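Local coordinates for protein esterase (Thermotoga maritima, PDB 3DOH) that probably hydrolyses carboxylic esters, as a thermostable alpha/beta-hydrolase esterase that also carries an immunoglobulin-like N-terminal domain, at residues A[11-16]-A[20-25]. Sequence-based numbering, arbitrary orientation.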
ATOM      1  N   LEU A  11      -8.789 -32.720 -11.751  1.00 29.59           N
ATOM      2  CA  LEU A  11      -7.929 -32.027 -10.829  1.00 28.99           C
ATOM      3  C   LEU A  11      -6.486 -32.414 -11.055  1.00 28.79           C
ATOM      4  O   LEU A  11      -6.151 -33.586 -10.949  1.00 29.34           O
ATOM      5  CB  LEU A  11      -8.343 -32.446  -9.429  1.00 28.84           C
ATOM      6  CG  LEU A  11      -9.389 -31.574  -8.736  1.00 29.03           C
ATOM      7  CD1 LEU A  11     -10.312 -30.918  -9.742  1.00 28.22           C
ATOM      8  CD2 LEU A  11     -10.129 -32.347  -7.637  1.00 25.49           C
ATOM      9  N   ILE A  12      -5.626 -31.461 -11.383  1.00 28.45           N
ATOM     10  CA  ILE A  12      -4.210 -31.774 -11.512  1.00 28.89           C
ATOM     11  C   ILE A  12      -3.492 -31.411 -10.200  1.00 29.68           C
ATOM     12  O   ILE A  12      -3.546 -30.234  -9.749  1.00 30.39           O
ATOM     13  CB  ILE A  12      -3.543 -31.043 -12.712  1.00 28.85           C
ATOM     14  CG1 ILE A  12      -4.438 -31.059 -13.955  1.00 28.26           C
ATOM     15  CG2 ILE A  12      -2.148 -31.630 -12.998  1.00 27.88           C
ATOM     16  CD1 ILE A  12      -4.656 -32.467 -14.555  1.00 27.25           C
ATOM     17  N   THR A  13      -2.858 -32.416  -9.581  1.00 29.26           N
ATOM     18  CA  THR A  13      -2.021 -32.222  -8.400  1.00 29.38           C
ATOM     19  C   THR A  13      -0.599 -32.467  -8.776  1.00 29.29           C
ATOM     20  O   THR A  13      -0.307 -33.219  -9.721  1.00 29.54           O
ATOM     21  CB  THR A  13      -2.349 -33.163  -7.174  1.00 30.22           C
ATOM     22  OG1 THR A  13      -2.095 -34.546  -7.493  1.00 32.33           O
ATOM     23  CG2 THR A  13      -3.796 -32.995  -6.686  1.00 30.82           C
ATOM     24  N   LYS A  14       0.299 -31.849  -8.015  1.00 28.68           N
ATOM     25  CA  LYS A  14       1.706 -31.943  -8.279  1.00 28.13           C
ATOM     26  C   LYS A  14       2.392 -31.821  -6.919  1.00 28.37           C
ATOM     27  O   LYS A  14       1.889 -31.102  -6.021  1.00 29.04           O
ATOM     28  CB  LYS A  14       2.064 -30.784  -9.187  1.00 28.15           C
ATOM     29  CG  LYS A  14       3.479 -30.760  -9.679  1.00 30.24           C
ATOM     30  CD  LYS A  14       3.877 -29.332  -9.914  1.00 33.14           C
ATOM     31  CE  LYS A  14       4.920 -29.204 -10.985  1.00 35.64           C
ATOM     32  NZ  LYS A  14       4.302 -29.367 -12.330  1.00 37.13           N
ATOM     33  N   VAL A  15       3.525 -32.486  -6.730  1.00 27.54           N
ATOM     34  CA  VAL A  15       4.156 -32.391  -5.415  1.00 27.71           C
ATOM     35  C   VAL A  15       5.128 -31.202  -5.390  1.00 28.57           C
ATOM     36  O   VAL A  15       6.161 -31.200  -6.112  1.00 28.74           O
ATOM     37  CB  VAL A  15       4.844 -33.722  -4.955  1.00 27.87           C
ATOM     38  CG1 VAL A  15       5.406 -33.597  -3.541  1.00 25.54           C
ATOM     39  CG2 VAL A  15       3.874 -34.910  -5.045  1.00 27.11           C
ATOM     40  N   PHE A  16       4.788 -30.199  -4.571  1.00 28.21           N
ATOM     41  CA  PHE A  16       5.616 -29.004  -4.424  1.00 28.25           C
ATOM     42  C   PHE A  16       6.490 -29.128  -3.160  1.00 29.71           C
ATOM     43  O   PHE A  16       6.211 -29.972  -2.279  1.00 29.84           O
ATOM     44  CB  PHE A  16       4.751 -27.746  -4.359  1.00 26.75           C
ATOM     45  CG  PHE A  16       4.076 -27.412  -5.641  1.00 26.16           C
ATOM     46  CD1 PHE A  16       2.771 -27.856  -5.893  1.00 26.02           C
ATOM     47  CD2 PHE A  16       4.749 -26.680  -6.635  1.00 23.89           C
ATOM     48  CE1 PHE A  16       2.135 -27.569  -7.111  1.00 23.73           C
ATOM     49  CE2 PHE A  16       4.139 -26.397  -7.847  1.00 19.96           C
ATOM     50  CZ  PHE A  16       2.833 -26.813  -8.090  1.00 23.34           C
ATOM     51  N   GLU A  20       1.938 -31.809  -1.668  1.00 27.13           N
ATOM     52  CA  GLU A  20       1.139 -31.941  -2.877  1.00 26.33           C
ATOM     53  C   GLU A  20      -0.005 -30.937  -2.887  1.00 26.40           C
ATOM     54  O   GLU A  20      -0.747 -30.807  -1.913  1.00 26.26           O
ATOM     55  CB  GLU A  20       0.591 -33.364  -3.003  1.00 25.63           C
ATOM     56  CG  GLU A  20      -0.384 -33.553  -4.154  1.00 25.29           C
ATOM     57  CD  GLU A  20      -1.325 -34.722  -3.935  1.00 24.57           C
ATOM     58  OE1 GLU A  20      -1.690 -34.982  -2.768  1.00 19.60           O
ATOM     59  OE2 GLU A  20      -1.699 -35.379  -4.928  1.00 24.81           O
ATOM     60  N   LYS A  21      -0.137 -30.229  -4.002  1.00 25.89           N
ATOM     61  CA  LYS A  21      -1.123 -29.186  -4.146  1.00 26.11           C
ATOM     62  C   LYS A  21      -1.850 -29.451  -5.439  1.00 26.11           C
ATOM     63  O   LYS A  21      -1.280 -30.009  -6.386  1.00 25.83           O
ATOM     64  CB  LYS A  21      -0.498 -27.803  -4.271  1.00 26.41           C
ATOM     65  CG  LYS A  21       0.443 -27.254  -3.160  1.00 27.67           C
ATOM     66  CD  LYS A  21       0.802 -25.791  -3.531  1.00 26.47           C
ATOM     67  CE  LYS A  21       1.626 -25.101  -2.495  1.00 28.63           C
ATOM     68  NZ  LYS A  21       0.858 -24.890  -1.250  1.00 33.31           N
ATOM     69  N   VAL A  22      -3.108 -29.035  -5.485  1.00 26.14           N
ATOM     70  CA  VAL A  22      -3.842 -28.982  -6.735  1.00 26.52           C
ATOM     71  C   VAL A  22      -3.397 -27.697  -7.473  1.00 26.89           C
ATOM     72  O   VAL A  22      -3.675 -26.578  -7.006  1.00 25.65           O
ATOM     73  CB  VAL A  22      -5.368 -28.899  -6.515  1.00 26.07           C
ATOM     74  CG1 VAL A  22      -6.071 -29.069  -7.818  1.00 24.93           C
ATOM     75  CG2 VAL A  22      -5.844 -29.941  -5.558  1.00 27.36           C
ATOM     76  N   CYS A  23      -2.745 -27.883  -8.623  1.00 27.52           N
ATOM     77  CA  CYS A  23      -2.141 -26.794  -9.384  1.00 28.84           C
ATOM     78  C   CYS A  23      -2.919 -26.498 -10.655  1.00 29.47           C
ATOM     79  O   CYS A  23      -2.820 -25.414 -11.216  1.00 29.35           O
ATOM     80  CB  CYS A  23      -0.682 -27.112  -9.718  1.00 28.35           C
ATOM     81  SG  CYS A  23      -0.496 -28.500 -10.822  1.00 32.30           S
ATOM     82  N   ALA A  24      -3.704 -27.450 -11.131  1.00 30.59           N
ATOM     83  CA  ALA A  24      -4.508 -27.122 -12.294  1.00 31.66           C
ATOM     84  C   ALA A  24      -5.813 -27.896 -12.335  1.00 32.36           C
ATOM     85  O   ALA A  24      -5.981 -28.887 -11.636  1.00 33.52           O
ATOM     86  CB  ALA A  24      -3.714 -27.304 -13.558  1.00 31.01           C
ATOM     87  N   VAL A  25      -6.749 -27.391 -13.115  1.00 32.32           N
ATOM     88  CA  VAL A  25      -7.977 -28.076 -13.384  1.00 32.32           C
ATOM     89  C   VAL A  25      -8.048 -28.139 -14.902  1.00 32.34           C
ATOM     90  O   VAL A  25      -7.904 -27.114 -15.583  1.00 31.58           O
ATOM     91  CB  VAL A  25      -9.170 -27.297 -12.788  1.00 32.36           C
ATOM     92  CG1 VAL A  25     -10.443 -27.683 -13.468  1.00 31.63           C
ATOM     93  CG2 VAL A  25      -9.269 -27.526 -11.294  1.00 32.67           C
TER
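Ile12 O accepts two backbone N-H groups at once, from Cys23 (2.7 Å to Cys23 N) and from Ala24, in a classic beta bulge that shifts the register of the hairpin formed by strands 8-16 and 19-29 of the Ig-like domain. The Cys23 N-H arrives in the carbonyl plane, whereas that of Ala24 is tilted from it. Ladder bonds continue on both flanks: Ile12 N to Ala24 O, and a reciprocal pair between Lys14 and Lys21.

On the face of Thr13, Val22 and Glu20, a buried polar bond crosses the strands. Set between its backbone N and carbonyl carbon (chi1 65°), Thr13 OG1 is turned toward Glu20 and donates to Glu20 OE2 over 2.7 Å, meeting the anti side of the carboxylate 24° out of its plane. The other oxygen of the extended Glu20 chain, OE1, forms a salt bridge with Arg105 and a hydrogen bond with Thr94, while OE2 is also hydrogen-bonded to Tyr191. With an alanine here, the Thr13 hydroxyl and the Arg105 charge would probably lose their carboxylate mate. Beside this polar group, Thr13 CG2 packs on Val22 CG2 at 3.8 Å.

On the face of Lys14 and Lys21, the Phe16 and Lys21 side chains cross at about a right angle, Phe16 CD1 being 3.6 Å from Lys21 CG. At the ring edge, in its plane, Cys23 CB stands 3.9 Å from Phe16 CE1, and Cys23 SG reaches 3.8 Å from Lys14 CB.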